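Local coordinates for bacillaene synthase decarboxylase PksI (Bacillus subtilis, PDB 4Q1K), which catalyses the decarboxylation of a carrier-tethered 3-methylglutaconyl group to 3-methylcrotonyl during synthesis of the antibiotic polyketide bacillaene, at residues V37-R42 with N79-G84; A161-P166 with R235-R240; A174-L179 with E190-P195. The protein carries 1 engineered substitution. All coordinates share one frame; numbering follows the deposited sequence.

Overall arrangement
From the N terminus, interaction 1 comes first: the end of strand 34-39 meets the loop that follows strand 71-75, closing a segment that holds helix 50-65 and a strand of the six-stranded sheet. Interaction 2 closes a longer loop, joining helix 161-169 to the long helix 220-252. Interaction 3 falls within that loop and ties helix 171-180 to the end of helix 186-192 beside a subunit boundary. Interactions 1 and 2 lie on opposite sides of the chain's centre, their own centres about 23 Å apart. Interactions 2 and 3 touch, because successive helices 161-169 and 171-180 pack A174 against V165 and P166.

Interaction 1: V37-R42 with N79-G84; sequences VKMQDR and NYFASG
M39 starts with CG anti to its carbonyl carbon (chi1 -65°), runs straight through chi2 and bends at chi3 (-74°), which carries the methyl CE toward F81; F81 has CG anti to its backbone N (chi1 174°), so that its ring is held beside its own carbonyl group. The two side chains meet in the core of the crotonase fold, where the end of strand 34-39 faces the loop that follows strand 71-75, the next strand in the sheet. M39 CE lies over one face of the F81 ring, displaced toward the rim, 3.8 Å from the ring centroid. This is a CH-pi contact, made by the methyl group and not by the sulfur. Its closest ring atom is F81 CE1, at 3.7 Å from M39 CE.

Methionine suits the place because its slim, flexible thioether can place a methyl in the angle between the F81 ring and the F81 carbonyl oxygen, while phenylalanine offers a broad apolar surface without a polar group to satisfy. M39, F81 and A82 are all buried; L74 touches the first two, and L56 of helix 50-65 packs on M39. The backbone turns a corner at F81, and in relatives of this family the loop here supplies a peptide N-H to the oxyanion hole; the same is probable for PksI. Nearby, S83 OG is hydrogen-bonded to K45 O, which joins this loop to the one after strand 34-39. The A82 methyl packs against the same carbon, M39 CE lying 4.1 Å from A82 CB, and M39 CE also comes within 3.2 Å of F81 O.

Interaction 2: A161-P166 with R235-R240; sequences ATFIVP and RDQLPR
F163 of helix 161-169 reaches into the side of helix 220-252, where Q237 and L238 receive its ring. Along the second helix, R235 comes first, its side chain leaving the backbone away from helix 161-169. R235 NH1 forms a salt bridge with D228 of the same helix, while R235 NH2 is hydrogen-bonded to L110 O, joining the helix to helix 108-111.

Q237 follows, exposed to solvent. CG is anti to the carbonyl carbon (chi1 -66°), and the side chains of Q237 and F163 cross at about a right angle. The amide oxygen arrives at the ring's edge, near its plane, with Q237 OE1 3.6 Å from F163 CE1; the amide and ring planes stand 81° apart. A carbonyl oxygen at this position faces the slightly positive ring hydrogens, a weakly favourable placement. The aliphatic root of the same residue adds packing, Q237 CB lying 3.9 Å from F163 CE1. Glutamine thus fits a boundary: its CB packs against the ring at CE1 while the polar end can remain near solvent.

L238, one residue on, is buried. Its CD1 approaches the ring obliquely at CD2, across the ring from CE1, with 3.9 Å from L238 CD1 to F163 CD2, and the branched, apolar leucine suits this buried position beside the ring. P239 then interrupts the helical hydrogen-bonding because its nitrogen carries no hydrogen, and the helix is kinked there.

Beyond these residues, F163 also rests on L234 and V241 of helix 220-252, while L238 touches F134. Helix 161-169 is backed by helices 127-133 and 171-180, and its T162 OG1 is hydrogen-bonded to E245 and to H229 of a neighbouring subunit.

Interaction 3: A174-L179 with E190-P195; sequences AQEILL and EKRGVP
E176 and R192 meet from opposite directions in an end-on, two-pronged salt bridge that joins helix 171-180 to the end of helix 186-192 in this crotonase-fold subunit. This bridge is the tight part of the contact. R192 NH1 donates to E176 OE2 at 2.9 Å, using the syn lone pair of that oxygen, and R192 NH2 donates to E176 OE1, also at 2.9 Å and nearly straight (169°). The carboxylate lies at the edge of the guanidinium, the two planes 30° apart. Glutamate and arginine reach across because E176 is extended, whereas R192 folds at chi2 and chi3 to present both terminal nitrogens.

Apart from this bridge the two segments hardly meet; K191, next to R192, is exposed to solvent, as suits a lysine. G193 ends the helix in a Schellman motif; its positive phi suits glycine, and G193 N bonds back to E190 O.

The buried carboxylate has a further partner, Y184 OH, on OE2, which helps fix its rotation. The guanidinium also reaches across the trimer interface: R192 NH2 makes a second hydrogen bond, to P195 O of a neighbouring subunit.

Interaction 1: V37-R42 with N79-G84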
# COMPACT_ATOMS: atom_id res chain seq x y z
N VAL B 37 20.11 5.45 20.39
CA VAL B 37 19.62 4.59 21.51
C VAL B 37 20.00 3.13 21.17
O VAL B 37 19.43 2.55 20.28
CB VAL B 37 18.10 4.74 21.74
CG1 VAL B 37 17.57 3.82 22.89
CG2 VAL B 37 17.75 6.21 22.07
N LYS B 38 21.04 2.59 21.83
CA LYS B 38 21.50 1.26 21.48
C LYS B 38 21.04 0.28 22.56
O LYS B 38 21.52 0.33 23.71
CB LYS B 38 23.01 1.22 21.47
CG LYS B 38 23.51 -0.20 21.15
CD LYS B 38 25.02 -0.16 20.97
CE LYS B 38 25.65 -1.54 20.80
NZ LYS B 38 27.08 -1.21 20.63
N MET B 39 20.24 -0.69 22.16
CA MET B 39 19.76 -1.76 23.07
C MET B 39 20.85 -2.84 23.13
O MET B 39 21.27 -3.38 22.08
CB MET B 39 18.50 -2.39 22.43
CG MET B 39 17.41 -1.33 22.39
SD MET B 39 15.85 -1.96 21.78
CE MET B 39 16.26 -2.09 20.00
N GLN B 40 21.27 -3.19 24.34
CA GLN B 40 22.35 -4.13 24.54
C GLN B 40 22.17 -4.91 25.85
O GLN B 40 23.09 -4.99 26.69
CB GLN B 40 23.72 -3.45 24.44
CG GLN B 40 23.86 -2.25 25.38
CD GLN B 40 25.25 -1.59 25.39
OE1 GLN B 40 25.61 -0.93 26.37
NE2 GLN B 40 26.03 -1.79 24.33
N ASP B 41 20.99 -5.51 25.99
CA ASP B 41 20.74 -6.60 26.96
C ASP B 41 21.20 -7.93 26.36
O ASP B 41 20.42 -8.64 25.74
CB ASP B 41 19.29 -6.63 27.38
CG ASP B 41 19.09 -7.51 28.63
OD1 ASP B 41 19.85 -8.47 28.78
OD2 ASP B 41 18.14 -7.22 29.37
N ARG B 42 22.50 -8.19 26.47
CA ARG B 42 23.12 -9.36 25.87
C ARG B 42 22.64 -10.67 26.52
O ARG B 42 22.42 -11.61 25.81
CB ARG B 42 24.66 -9.26 25.90
CG ARG B 42 25.17 -7.98 25.26
CD ARG B 42 26.68 -7.93 25.10
NE ARG B 42 26.91 -6.55 24.67
CZ ARG B 42 27.38 -6.17 23.50
NH1 ARG B 42 27.80 -7.07 22.61
NH2 ARG B 42 27.46 -4.85 23.28
N ASN B 79 24.02 -9.31 16.29
CA ASN B 79 22.95 -9.85 15.47
C ASN B 79 21.48 -9.69 15.94
O ASN B 79 20.58 -10.32 15.39
CB ASN B 79 23.28 -11.34 15.13
CG ASN B 79 23.40 -12.19 16.38
OD1 ASN B 79 23.72 -11.67 17.49
ND2 ASN B 79 23.11 -13.50 16.26
N TYR B 80 21.18 -8.86 16.96
CA TYR B 80 19.83 -8.74 17.52
C TYR B 80 19.41 -7.27 17.49
O TYR B 80 20.09 -6.41 18.06
CB TYR B 80 19.85 -9.18 19.02
CG TYR B 80 19.75 -10.73 19.04
CD1 TYR B 80 18.51 -11.34 18.85
CD2 TYR B 80 20.88 -11.53 19.06
CE1 TYR B 80 18.38 -12.72 18.78
CE2 TYR B 80 20.78 -12.94 19.02
CZ TYR B 80 19.52 -13.51 18.88
OH TYR B 80 19.30 -14.88 18.79
N PHE B 81 18.30 -7.01 16.89
CA PHE B 81 17.69 -5.70 17.09
C PHE B 81 16.87 -5.78 18.44
O PHE B 81 17.16 -5.13 19.43
CB PHE B 81 16.70 -5.35 15.92
CG PHE B 81 15.92 -4.07 16.15
CD1 PHE B 81 16.61 -2.81 16.15
CD2 PHE B 81 14.53 -4.10 16.41
CE1 PHE B 81 15.89 -1.60 16.35
CE2 PHE B 81 13.80 -2.93 16.65
CZ PHE B 81 14.49 -1.69 16.61
N ALA B 82 15.84 -6.63 18.46
CA ALA B 82 14.95 -6.71 19.63
C ALA B 82 14.18 -8.01 19.47
O ALA B 82 13.67 -8.32 18.39
CB ALA B 82 14.02 -5.48 19.82
N SER B 83 14.02 -8.76 20.56
CA SER B 83 13.54 -10.15 20.44
C SER B 83 12.15 -10.29 21.07
O SER B 83 11.64 -11.39 21.16
CB SER B 83 14.50 -11.04 21.29
OG SER B 83 15.63 -11.28 20.53
N GLY B 84 11.57 -9.21 21.60
CA GLY B 84 10.16 -9.19 21.96
C GLY B 84 9.97 -9.68 23.41
O GLY B 84 10.93 -9.67 24.20

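Interaction 2: A161-P166 with R235-R240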
# COMPACT_ATOMS: atom_id res chain seq x y z
N ALA B 161 0.41 -4.53 16.91
CA ALA B 161 0.89 -5.19 15.70
C ALA B 161 -0.24 -5.16 14.66
O ALA B 161 0.04 -5.04 13.45
CB ALA B 161 1.25 -6.63 16.04
N THR B 162 -1.52 -5.33 15.07
CA THR B 162 -2.55 -5.44 13.96
C THR B 162 -2.87 -4.10 13.34
O THR B 162 -3.52 -4.02 12.28
CB THR B 162 -3.90 -6.05 14.52
OG1 THR B 162 -4.47 -5.10 15.48
CG2 THR B 162 -3.60 -7.38 15.26
N PHE B 163 -2.36 -3.02 13.92
CA PHE B 163 -2.55 -1.69 13.28
C PHE B 163 -1.26 -1.35 12.50
O PHE B 163 -1.31 -0.97 11.32
CB PHE B 163 -2.77 -0.69 14.42
CG PHE B 163 -2.76 0.73 13.93
CD1 PHE B 163 -3.83 1.19 13.18
CD2 PHE B 163 -1.64 1.55 14.11
CE1 PHE B 163 -3.87 2.51 12.72
CE2 PHE B 163 -1.65 2.86 13.57
CZ PHE B 163 -2.78 3.32 12.86
N ILE B 164 -0.06 -1.51 13.14
CA ILE B 164 1.18 -0.96 12.53
C ILE B 164 1.72 -1.83 11.40
O ILE B 164 2.36 -1.34 10.46
CB ILE B 164 2.24 -0.64 13.61
CG1 ILE B 164 3.30 0.41 13.09
CG2 ILE B 164 2.90 -1.93 14.03
CD1 ILE B 164 2.74 1.78 12.68
N VAL B 165 1.45 -3.14 11.48
CA VAL B 165 1.91 -4.00 10.37
C VAL B 165 1.20 -3.67 9.00
O VAL B 165 1.90 -3.46 8.05
CB VAL B 165 1.95 -5.52 10.80
CG1 VAL B 165 2.41 -6.38 9.57
CG2 VAL B 165 2.89 -5.75 12.04
N PRO B 166 -0.14 -3.63 8.94
CA PRO B 166 -0.80 -3.21 7.72
C PRO B 166 -0.38 -1.76 7.39
O PRO B 166 -0.25 -1.41 6.23
CB PRO B 166 -2.30 -3.26 8.06
CG PRO B 166 -2.43 -4.08 9.35
CD PRO B 166 -1.07 -4.05 10.03
N ARG B 235 -1.52 8.42 15.76
CA ARG B 235 -1.69 8.66 17.20
C ARG B 235 -3.17 8.64 17.61
O ARG B 235 -3.55 8.16 18.72
CB ARG B 235 -1.04 10.04 17.55
CG ARG B 235 0.52 9.93 17.62
CD ARG B 235 1.10 11.32 17.81
NE ARG B 235 2.55 11.27 17.88
CZ ARG B 235 3.33 12.32 17.69
NH1 ARG B 235 2.80 13.49 17.30
NH2 ARG B 235 4.66 12.18 17.85
N ASP B 236 -4.03 9.12 16.69
CA ASP B 236 -5.45 9.15 16.89
C ASP B 236 -6.07 7.76 16.91
O ASP B 236 -6.96 7.52 17.70
CB ASP B 236 -6.08 9.98 15.79
CG ASP B 236 -7.60 10.07 15.93
OD1 ASP B 236 -8.10 10.55 16.98
OD2 ASP B 236 -8.30 9.61 15.00
N GLN B 237 -5.63 6.88 16.00
CA GLN B 237 -6.27 5.58 15.76
C GLN B 237 -5.76 4.45 16.63
O GLN B 237 -6.53 3.50 16.88
CB GLN B 237 -6.21 5.19 14.32
CG GLN B 237 -7.04 6.12 13.39
CD GLN B 237 -6.71 5.84 11.93
OE1 GLN B 237 -6.41 4.71 11.57
NE2 GLN B 237 -6.67 6.85 11.12
N LEU B 238 -4.54 4.58 17.18
CA LEU B 238 -3.94 3.49 17.88
C LEU B 238 -4.66 3.03 19.21
O LEU B 238 -4.81 1.79 19.45
CB LEU B 238 -2.44 3.78 18.09
CG LEU B 238 -1.68 2.65 18.82
CD1 LEU B 238 -1.72 1.32 18.00
CD2 LEU B 238 -0.28 3.15 19.05
N PRO B 239 -5.16 3.98 20.04
CA PRO B 239 -5.78 3.54 21.31
C PRO B 239 -6.93 2.56 21.08
O PRO B 239 -7.04 1.56 21.80
CB PRO B 239 -6.40 4.85 21.85
CG PRO B 239 -5.47 5.96 21.36
CD PRO B 239 -4.99 5.46 20.00
N ARG B 240 -7.75 2.80 20.07
CA ARG B 240 -8.87 1.91 19.90
C ARG B 240 -8.44 0.51 19.46
O ARG B 240 -9.09 -0.46 19.82
CB ARG B 240 -9.77 2.53 18.86
CG ARG B 240 -11.00 1.72 18.56
CD ARG B 240 -11.77 2.31 17.35
NE ARG B 240 -12.81 1.40 16.84
CZ ARG B 240 -13.92 1.05 17.51
NH1 ARG B 240 -14.16 1.54 18.73
NH2 ARG B 240 -14.80 0.20 16.98

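Interaction 3: A174-L179 with E190-P195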
# COMPACT_ATOMS: atom_id res chain seq x y z
N ALA B 174 0.52 -7.88 5.40
CA ALA B 174 0.19 -7.99 6.81
C ALA B 174 -0.70 -9.20 7.14
O ALA B 174 -0.56 -9.75 8.24
CB ALA B 174 -0.43 -6.69 7.37
N GLN B 175 -1.67 -9.53 6.26
CA GLN B 175 -2.55 -10.66 6.60
C GLN B 175 -1.66 -11.90 6.84
O GLN B 175 -1.88 -12.65 7.75
CB GLN B 175 -3.54 -11.01 5.50
CG GLN B 175 -4.38 -9.86 4.97
CD GLN B 175 -5.03 -9.11 6.15
OE1 GLN B 175 -4.51 -8.06 6.68
NE2 GLN B 175 -6.11 -9.68 6.62
N GLU B 176 -0.74 -12.15 5.88
CA GLU B 176 0.04 -13.35 5.94
C GLU B 176 0.96 -13.28 7.15
O GLU B 176 1.11 -14.27 7.90
CB GLU B 176 0.89 -13.35 4.60
CG GLU B 176 1.80 -14.53 4.53
CD GLU B 176 2.72 -14.40 3.28
OE1 GLU B 176 2.18 -14.15 2.20
OE2 GLU B 176 3.96 -14.53 3.43
N ILE B 177 1.63 -12.14 7.31
CA ILE B 177 2.54 -12.00 8.49
C ILE B 177 1.85 -12.22 9.83
O ILE B 177 2.37 -12.95 10.69
CB ILE B 177 3.21 -10.59 8.51
CG1 ILE B 177 4.25 -10.57 7.35
CG2 ILE B 177 3.84 -10.18 9.88
CD1 ILE B 177 4.78 -9.12 7.00
N LEU B 178 0.68 -11.67 9.96
CA LEU B 178 -0.01 -11.73 11.28
C LEU B 178 -0.74 -13.08 11.49
O LEU B 178 -0.62 -13.64 12.63
CB LEU B 178 -1.03 -10.60 11.44
CG LEU B 178 -0.38 -9.23 11.41
CD1 LEU B 178 -1.52 -8.16 11.33
CD2 LEU B 178 0.41 -8.97 12.74
N LEU B 179 -1.45 -13.58 10.50
CA LEU B 179 -2.17 -14.87 10.68
C LEU B 179 -1.15 -16.02 10.85
O LEU B 179 -1.41 -16.95 11.65
CB LEU B 179 -3.05 -15.18 9.47
CG LEU B 179 -4.30 -14.27 9.35
CD1 LEU B 179 -4.83 -14.53 7.92
CD2 LEU B 179 -5.38 -14.70 10.33
N GLU B 190 12.41 -8.06 1.30
CA GLU B 190 12.81 -7.13 0.20
C GLU B 190 12.15 -7.69 -1.09
O GLU B 190 11.54 -6.93 -1.88
CB GLU B 190 14.37 -7.14 0.04
CG GLU B 190 14.82 -6.16 -1.04
CD GLU B 190 16.36 -5.92 -1.01
OE1 GLU B 190 17.09 -6.73 -0.40
OE2 GLU B 190 16.79 -4.83 -1.49
N LYS B 191 12.25 -9.00 -1.29
CA LYS B 191 11.69 -9.63 -2.52
C LYS B 191 10.19 -9.57 -2.56
O LYS B 191 9.61 -9.54 -3.64
CB LYS B 191 12.15 -11.07 -2.71
CG LYS B 191 13.60 -11.23 -3.12
CD LYS B 191 13.79 -11.33 -4.63
CE LYS B 191 13.26 -12.65 -5.24
NZ LYS B 191 14.02 -13.07 -6.47
N ARG B 192 9.53 -9.53 -1.40
CA ARG B 192 8.06 -9.45 -1.41
C ARG B 192 7.61 -8.03 -1.67
O ARG B 192 6.44 -7.78 -1.81
CB ARG B 192 7.43 -10.05 -0.09
CG ARG B 192 7.73 -11.55 0.14
CD ARG B 192 7.09 -12.51 -0.90
NE ARG B 192 5.67 -12.32 -0.79
CZ ARG B 192 4.89 -12.91 0.12
NH1 ARG B 192 5.39 -13.79 1.03
NH2 ARG B 192 3.58 -12.63 0.16
N GLY B 193 8.53 -7.07 -1.67
CA GLY B 193 8.22 -5.73 -2.10
C GLY B 193 8.03 -4.62 -1.01
O GLY B 193 7.44 -3.55 -1.30
N VAL B 194 8.67 -4.77 0.14
CA VAL B 194 8.45 -3.82 1.29
C VAL B 194 9.14 -2.50 0.97
O VAL B 194 10.12 -2.45 0.16
CB VAL B 194 8.96 -4.37 2.61
CG1 VAL B 194 8.21 -5.65 2.97
CG2 VAL B 194 10.48 -4.61 2.59
N PRO B 195 8.58 -1.41 1.48
CA PRO B 195 9.14 -0.05 1.17
C PRO B 195 10.38 0.29 1.99
O PRO B 195 10.95 1.42 1.82
CB PRO B 195 7.97 0.87 1.60
CG PRO B 195 7.34 0.12 2.75
CD PRO B 195 7.34 -1.32 2.29